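Local atomic coordinates of glucan-binding protein C, GbpC (Streptococcus mutans, PDB entry 6CAM), a protein that probably binds glucan at the streptococcal cell wall, through a calcium-containing sugar site in the globular domain held by this fragment. Residues Ala184-Ala189 with Leu323-Trp328; Ile219-Ser224 with Ala330-Val335. All coordinates share one frame; numbering follows the deposited sequence.

Interaction 1: residues Ala184-Ala189 with Leu323-Trp328. With BGC (beta-D-glucopyranose), chain C; BGC (beta-D-glucopyranose), chain D.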
loop_
_atom_site.group_PDB
_atom_site.type_symbol
_atom_site.label_atom_id
_atom_site.label_comp_id
_atom_site.label_asym_id
_atom_site.label_seq_id
_atom_site.Cartn_x
_atom_site.Cartn_y
_atom_site.Cartn_z
ATOM N N ALA A 184 -1.742 -6.538 -14.310
ATOM C CA ALA A 184 -1.696 -7.197 -15.608
ATOM C C ALA A 184 -1.761 -8.674 -15.369
ATOM O O ALA A 184 -1.453 -9.126 -14.287
ATOM C CB ALA A 184 -0.411 -6.860 -16.333
ATOM N N GLN A 185 -2.075 -9.440 -16.406
ATOM C CA GLN A 185 -1.971 -10.879 -16.286
ATOM C C GLN A 185 -0.494 -11.189 -16.084
ATOM O O GLN A 185 0.388 -10.431 -16.539
ATOM C CB GLN A 185 -2.423 -11.572 -17.567
ATOM C CG GLN A 185 -2.303 -13.080 -17.573
ATOM C CD GLN A 185 -3.056 -13.744 -16.454
ATOM O OE1 GLN A 185 -2.670 -13.673 -15.283
ATOM N NE2 GLN A 185 -4.174 -14.391 -16.800
ATOM N N THR A 186 -0.243 -12.299 -15.401
ATOM C CA THR A 186 1.079 -12.863 -15.286
ATOM C C THR A 186 1.082 -13.938 -16.341
ATOM O O THR A 186 0.564 -15.025 -16.126
ATOM C CB THR A 186 1.307 -13.416 -13.877
ATOM O OG1 THR A 186 1.005 -12.395 -12.916
ATOM C CG2 THR A 186 2.750 -13.876 -13.705
ATOM N N SER A 187 1.575 -13.575 -17.514
ATOM C CA SER A 187 1.484 -14.431 -18.695
ATOM C C SER A 187 2.414 -15.610 -18.641
ATOM O O SER A 187 2.112 -16.639 -19.205
ATOM C CB SER A 187 1.795 -13.639 -19.954
ATOM O OG SER A 187 0.869 -12.589 -20.109
ATOM N N ASN A 188 3.549 -15.458 -17.981
ATOM C CA ASN A 188 4.610 -16.464 -18.036
ATOM C C ASN A 188 4.821 -17.153 -16.725
ATOM O O ASN A 188 4.583 -16.578 -15.675
ATOM C CB ASN A 188 5.888 -15.788 -18.448
ATOM C CG ASN A 188 5.713 -15.009 -19.709
ATOM O OD1 ASN A 188 5.346 -15.568 -20.724
ATOM N ND2 ASN A 188 5.901 -13.709 -19.638
ATOM N N ALA A 189 5.288 -18.391 -16.793
ATOM C CA ALA A 189 5.749 -19.088 -15.606
ATOM C C ALA A 189 7.147 -18.627 -15.171
ATOM O O ALA A 189 7.872 -17.993 -15.927
ATOM C CB ALA A 189 5.759 -20.585 -15.864
ATOM N N LEU A 323 -1.936 -15.916 -12.545
ATOM C CA LEU A 323 -2.436 -15.198 -11.422
ATOM C C LEU A 323 -2.070 -13.734 -11.638
ATOM O O LEU A 323 -0.916 -13.390 -11.487
ATOM C CB LEU A 323 -1.816 -15.729 -10.147
ATOM C CG LEU A 323 -2.432 -15.076 -8.914
ATOM C CD1 LEU A 323 -3.812 -15.667 -8.601
ATOM C CD2 LEU A 323 -1.501 -15.258 -7.737
ATOM N N PRO A 324 -3.050 -12.893 -11.980
ATOM C CA PRO A 324 -2.670 -11.529 -12.363
ATOM C C PRO A 324 -1.938 -10.819 -11.268
ATOM O O PRO A 324 -2.199 -11.056 -10.092
ATOM C CB PRO A 324 -4.017 -10.871 -12.636
ATOM C CG PRO A 324 -4.804 -11.984 -13.194
ATOM C CD PRO A 324 -4.457 -13.158 -12.324
ATOM N N THR A 325 -1.024 -9.965 -11.673
ATOM C CA THR A 325 -0.158 -9.254 -10.779
ATOM C C THR A 325 -0.753 -7.885 -10.599
ATOM O O THR A 325 -0.981 -7.212 -11.565
ATOM C CB THR A 325 1.236 -9.119 -11.414
ATOM O OG1 THR A 325 1.804 -10.424 -11.601
ATOM C CG2 THR A 325 2.160 -8.307 -10.537
ATOM N N THR A 326 -0.955 -7.460 -9.367
ATOM C CA THR A 326 -1.577 -6.174 -9.099
ATOM C C THR A 326 -0.858 -5.500 -7.944
ATOM O O THR A 326 -0.282 -6.149 -7.065
ATOM C CB THR A 326 -3.070 -6.336 -8.739
ATOM O OG1 THR A 326 -3.211 -7.152 -7.565
ATOM C CG2 THR A 326 -3.849 -6.972 -9.890
ATOM N N ILE A 327 -0.873 -4.182 -7.951
ATOM C CA ILE A 327 -0.410 -3.446 -6.806
ATOM C C ILE A 327 -1.190 -2.154 -6.776
ATOM O O ILE A 327 -1.413 -1.531 -7.810
ATOM C CB ILE A 327 1.113 -3.168 -6.864
ATOM C CG1 ILE A 327 1.589 -2.421 -5.616
ATOM C CG2 ILE A 327 1.499 -2.355 -8.086
ATOM C CD1 ILE A 327 3.091 -2.443 -5.395
ATOM N N TRP A 328 -1.639 -1.788 -5.591
ATOM C CA TRP A 328 -2.074 -0.438 -5.345
ATOM C C TRP A 328 -0.879 0.236 -4.735
ATOM O O TRP A 328 -0.487 -0.077 -3.644
ATOM C CB TRP A 328 -3.236 -0.421 -4.392
ATOM C CG TRP A 328 -3.793 0.909 -4.175
ATOM C CD1 TRP A 328 -3.287 2.134 -4.585
ATOM C CD2 TRP A 328 -4.983 1.180 -3.498
ATOM N NE1 TRP A 328 -4.112 3.144 -4.175
ATOM C CE2 TRP A 328 -5.168 2.584 -3.514
ATOM C CE3 TRP A 328 -5.951 0.368 -2.883
ATOM C CZ2 TRP A 328 -6.270 3.191 -2.924
ATOM C CZ3 TRP A 328 -7.051 0.980 -2.288
ATOM C CH2 TRP A 328 -7.197 2.376 -2.319
HETATM C C2 BGC C . -1.113 -4.895 -3.397
HETATM C C3 BGC C . -1.300 -4.072 -2.183
HETATM C C4 BGC C . -2.337 -4.520 -1.192
HETATM C C5 BGC C . -2.348 -6.053 -1.025
HETATM C C6 BGC C . -3.451 -6.660 -0.137
HETATM C C1 BGC C . -1.227 -6.389 -3.125
HETATM O O1 BGC C . -1.316 -7.110 -4.376
HETATM O O2 BGC C . 0.247 -4.487 -3.448
HETATM O O3 BGC C . -1.184 -2.650 -2.483
HETATM O O4 BGC C . -1.519 -3.936 -0.199
HETATM O O5 BGC C . -2.392 -6.652 -2.324
HETATM O O6 BGC C . -2.892 -7.483 0.941
HETATM C C2 BGC D . -3.073 1.578 0.618
HETATM C C3 BGC D . -1.924 1.988 1.570
HETATM C C4 BGC D . -0.585 2.100 0.848
HETATM C C5 BGC D . -0.754 1.738 -0.622
HETATM C C6 BGC D . 0.569 1.791 -1.330
HETATM C C1 BGC D . -2.725 0.435 -0.360
HETATM O O1 BGC D . -2.947 -0.852 0.248
HETATM O O2 BGC D . -3.576 2.733 -0.100
HETATM O O3 BGC D . -1.756 1.068 2.671
HETATM O O4 BGC D . -0.058 3.433 0.978
HETATM O O5 BGC D . -1.362 0.457 -0.790
HETATM O O6 BGC D . 1.690 1.157 -0.749
#
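Ala184 and Thr325 form an antiparallel hydrogen-bonded pair where strand 180-184 ends beside strand 325-329, an outermost strand of a four-stranded antiparallel sheet. Two backbone bonds close the pair, Ala184 N to Thr325 O at 2.9 Å and Thr325 N to Ala184 O at 2.8 Å. Past it the chain leaves the sheet, and threonine side chains take over. Thr186 turns its CB toward the other segment and holds OG1 beside its own backbone N (chi1 -53°), where OG1 gives its proton to Leu323 O at 2.6 Å, coming in from above the carbonyl plane. Thr325 OG1 lies 2.5 Å from the same Thr186 OG1, the two side chains crossing at about a right angle; Asn319 also touches both threonines. Gln185 starts away from the contact but bends at chi2 (57°), bringing OE1 back over Pro324, 3.4 Å from the ring carbon CG of Pro324. That oxygen also accepts Thr186 N, in the plane of the amide, while Asp103 takes Gln185 NE2, so both ends of the amide are held. Farther along the strand, Trp328 lays a ring face against the chain D glucose, whose O2 stands 3.8 Å above the ring centre.

Interaction 2: residues Ile219-Ser224 with Ala330-Val335; sequences IMSLSS and ATNSAV. With CA (calcium ion), chain B; BGC (beta-D-glucopyranose), chain D; BGC (beta-D-glucopyranose), chain C.
Ser221 meets Asn332 and Thr331 where edge strand 219-222 of a three-stranded antiparallel sheet runs beside the loop that follows strand 325-329. Ser221 N gives an almost straight bond to Asn332 O (2.7 Å, 172° at the hydrogen), and Thr331 OG1 gives its proton to Ser221 O at 2.6 Å, so both backbone polar groups of Ser221 are taken from across the contact. Thr331 reaches that carbonyl because OG1 is anti to its own backbone N (chi1 -177°). The Ser221 hydroxyl faces the loop, with OG of Ser221 3.0 Å from Asn332 OD1 and 3.2 Å from Asn332 O.

The same OD1 accepts Ala334 N, making an Asx turn that fixes the rotation of the Asn332 amide, while Thr177 takes its ND2. Beside these polar groups, Met220 CB packs on Thr331 OG1, and its chain bends at chi3 to bring CE near Asn332 N. On the other flank CG2 of Ile219 meets CG2 of Val335 at 4.0 Å.

Toward the sugars, one water takes the Ser223 N proton and donates to both Ser221 OG and Ala330 O; it also bonds to O4 of the chain D glucose. Ala330 CB rests against C5 and C6 of that sugar. Ser224 then ends the segment at the calcium ion, which it binds through both O and OG, helped by Asn226 and Glu237. As modelled, O2, O3 and O4 of the chain C glucose and one water make up the rest of the shell, so the sugar touches the metal directly. Asp285 hydrogen-bonds to Ser224 OG, which lies 2.3 Å from the calcium ion.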
loop_
_atom_site.group_PDB
_atom_site.type_symbol
_atom_site.label_atom_id
_atom_site.label_comp_id
_atom_site.label_asym_id
_atom_site.label_seq_id
_atom_site.Cartn_x
_atom_site.Cartn_y
_atom_site.Cartn_z
ATOM N N ILE A 219 8.699 13.794 3.637
ATOM C CA ILE A 219 8.757 12.403 4.037
ATOM C C ILE A 219 7.539 11.729 3.474
ATOM O O ILE A 219 6.413 12.137 3.767
ATOM C CB ILE A 219 8.823 12.210 5.549
ATOM C CG1 ILE A 219 9.830 13.152 6.206
ATOM C CG2 ILE A 219 9.179 10.768 5.861
ATOM C CD1 ILE A 219 11.197 13.114 5.569
ATOM N N MET A 220 7.761 10.687 2.688
ATOM C CA MET A 220 6.665 10.074 1.965
ATOM C C MET A 220 6.612 8.624 2.324
ATOM O O MET A 220 7.636 7.986 2.566
ATOM C CB MET A 220 6.831 10.288 0.509
ATOM C CG MET A 220 6.833 11.773 0.198
ATOM S SD MET A 220 6.457 12.181 -1.473
ATOM C CE MET A 220 4.718 11.711 -1.568
ATOM N N SER A 221 5.394 8.136 2.406
ATOM C CA SER A 221 5.129 6.763 2.752
ATOM C C SER A 221 5.449 5.855 1.568
ATOM O O SER A 221 5.198 6.195 0.424
ATOM C CB SER A 221 3.656 6.625 3.112
ATOM O OG SER A 221 2.838 6.877 1.976
ATOM N N LEU A 222 5.948 4.675 1.878
ATOM C CA LEU A 222 6.073 3.576 0.938
ATOM C C LEU A 222 5.471 2.387 1.687
ATOM O O LEU A 222 6.169 1.457 2.094
ATOM C CB LEU A 222 7.536 3.341 0.594
ATOM C CG LEU A 222 8.194 4.526 -0.146
ATOM C CD1 LEU A 222 9.687 4.336 -0.279
ATOM C CD2 LEU A 222 7.555 4.705 -1.494
ATOM N N SER A 223 4.161 2.437 1.876
ATOM C CA SER A 223 3.469 1.442 2.710
ATOM C C SER A 223 3.097 0.233 1.904
ATOM O O SER A 223 3.186 0.234 0.695
ATOM C CB SER A 223 2.210 2.051 3.363
ATOM O OG SER A 223 2.561 3.127 4.205
ATOM N N SER A 224 2.678 -0.818 2.605
ATOM C CA SER A 224 2.003 -1.934 1.989
ATOM C C SER A 224 2.896 -2.566 0.933
ATOM O O SER A 224 2.468 -2.835 -0.182
ATOM C CB SER A 224 0.626 -1.513 1.459
ATOM O OG SER A 224 0.003 -2.559 0.732
ATOM N N ALA A 330 0.674 3.700 -3.545
ATOM C CA ALA A 330 0.233 5.010 -3.137
ATOM C C ALA A 330 1.406 5.536 -2.342
ATOM O O ALA A 330 2.071 4.790 -1.627
ATOM C CB ALA A 330 -1.037 4.967 -2.301
ATOM N N THR A 331 1.715 6.798 -2.529
ATOM C CA THR A 331 2.721 7.410 -1.709
ATOM C C THR A 331 2.180 8.784 -1.407
ATOM O O THR A 331 1.585 9.428 -2.252
ATOM C CB THR A 331 4.098 7.458 -2.403
ATOM O OG1 THR A 331 5.043 8.005 -1.487
ATOM C CG2 THR A 331 4.048 8.284 -3.700
ATOM N N ASN A 332 2.354 9.188 -0.172
ATOM C CA ASN A 332 1.729 10.391 0.359
ATOM C C ASN A 332 2.450 10.677 1.656
ATOM O O ASN A 332 3.422 9.982 1.964
ATOM C CB ASN A 332 0.236 10.163 0.531
ATOM C CG ASN A 332 -0.068 8.881 1.263
ATOM O OD1 ASN A 332 0.464 8.645 2.351
ATOM N ND2 ASN A 332 -0.922 8.040 0.669
ATOM N N SER A 333 2.008 11.652 2.434
ATOM C CA SER A 333 2.695 11.962 3.668
ATOM C C SER A 333 2.266 11.079 4.841
ATOM O O SER A 333 2.774 11.274 5.920
ATOM C CB SER A 333 2.527 13.421 4.045
ATOM O OG SER A 333 1.176 13.727 4.164
ATOM N N ALA A 334 1.360 10.127 4.639
ATOM C CA ALA A 334 0.825 9.343 5.756
ATOM C C ALA A 334 1.733 8.162 6.005
ATOM O O ALA A 334 1.450 7.030 5.607
ATOM C CB ALA A 334 -0.586 8.892 5.478
ATOM N N VAL A 335 2.838 8.428 6.683
ATOM C CA VAL A 335 3.828 7.375 6.913
ATOM C C VAL A 335 3.260 6.438 7.982
ATOM O O VAL A 335 2.736 6.878 8.995
ATOM C CB VAL A 335 5.172 7.954 7.348
ATOM C CG1 VAL A 335 6.153 6.865 7.730
ATOM C CG2 VAL A 335 5.742 8.851 6.245
HETATM CA CA CA B . 0.568 -3.583 -1.267
HETATM C C2 BGC D . -3.073 1.578 0.618
HETATM C C3 BGC D . -1.924 1.988 1.570
HETATM C C4 BGC D . -0.585 2.100 0.848
HETATM C C5 BGC D . -0.754 1.738 -0.622
HETATM C C6 BGC D . 0.569 1.791 -1.330
HETATM C C1 BGC D . -2.725 0.435 -0.360
HETATM O O1 BGC D . -2.947 -0.852 0.248
HETATM O O2 BGC D . -3.576 2.733 -0.100
HETATM O O3 BGC D . -1.756 1.068 2.671
HETATM O O4 BGC D . -0.058 3.433 0.978
HETATM O O5 BGC D . -1.362 0.457 -0.790
HETATM O O6 BGC D . 1.690 1.157 -0.749
HETATM C C2 BGC C . -1.113 -4.895 -3.397
HETATM C C3 BGC C . -1.300 -4.072 -2.183
HETATM C C4 BGC C . -2.337 -4.520 -1.192
HETATM C C5 BGC C . -2.348 -6.053 -1.025
HETATM C C6 BGC C . -3.451 -6.660 -0.137
HETATM C C1 BGC C . -1.227 -6.389 -3.125
HETATM O O1 BGC C . -1.316 -7.110 -4.376
HETATM O O2 BGC C . 0.247 -4.487 -3.448
HETATM O O3 BGC C . -1.184 -2.650 -2.483
HETATM O O4 BGC C . -1.519 -3.936 -0.199
HETATM O O5 BGC C . -2.392 -6.652 -2.324
HETATM O O6 BGC C . -2.892 -7.483 0.941
HETATM O O HOH W 1 2.357 4.411 0.971
HETATM O O HOH W 2 1.222 -1.550 -2.268
#

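Overall arrangement
Both contacts are buried, but interaction 2 lies farther in, its centre about 8 Å from the centre of the chain, against about 17 Å for the centre of interaction 1. They share one continuous piece of chain: strand 325-329 enters from interaction 1 and runs on into the 330-335 loop of interaction 2, and both touch the two glucose molecules. The partners differ. Interaction 1 ties the strand to its sheet neighbour 180-184 by a single antiparallel beta pair, with threonine hydroxyl bonds beyond it. Interaction 2 joins a strand of another sheet to a loop without a beta bridge, using serine, asparagine and water, and carries calcium at its sugar-facing end.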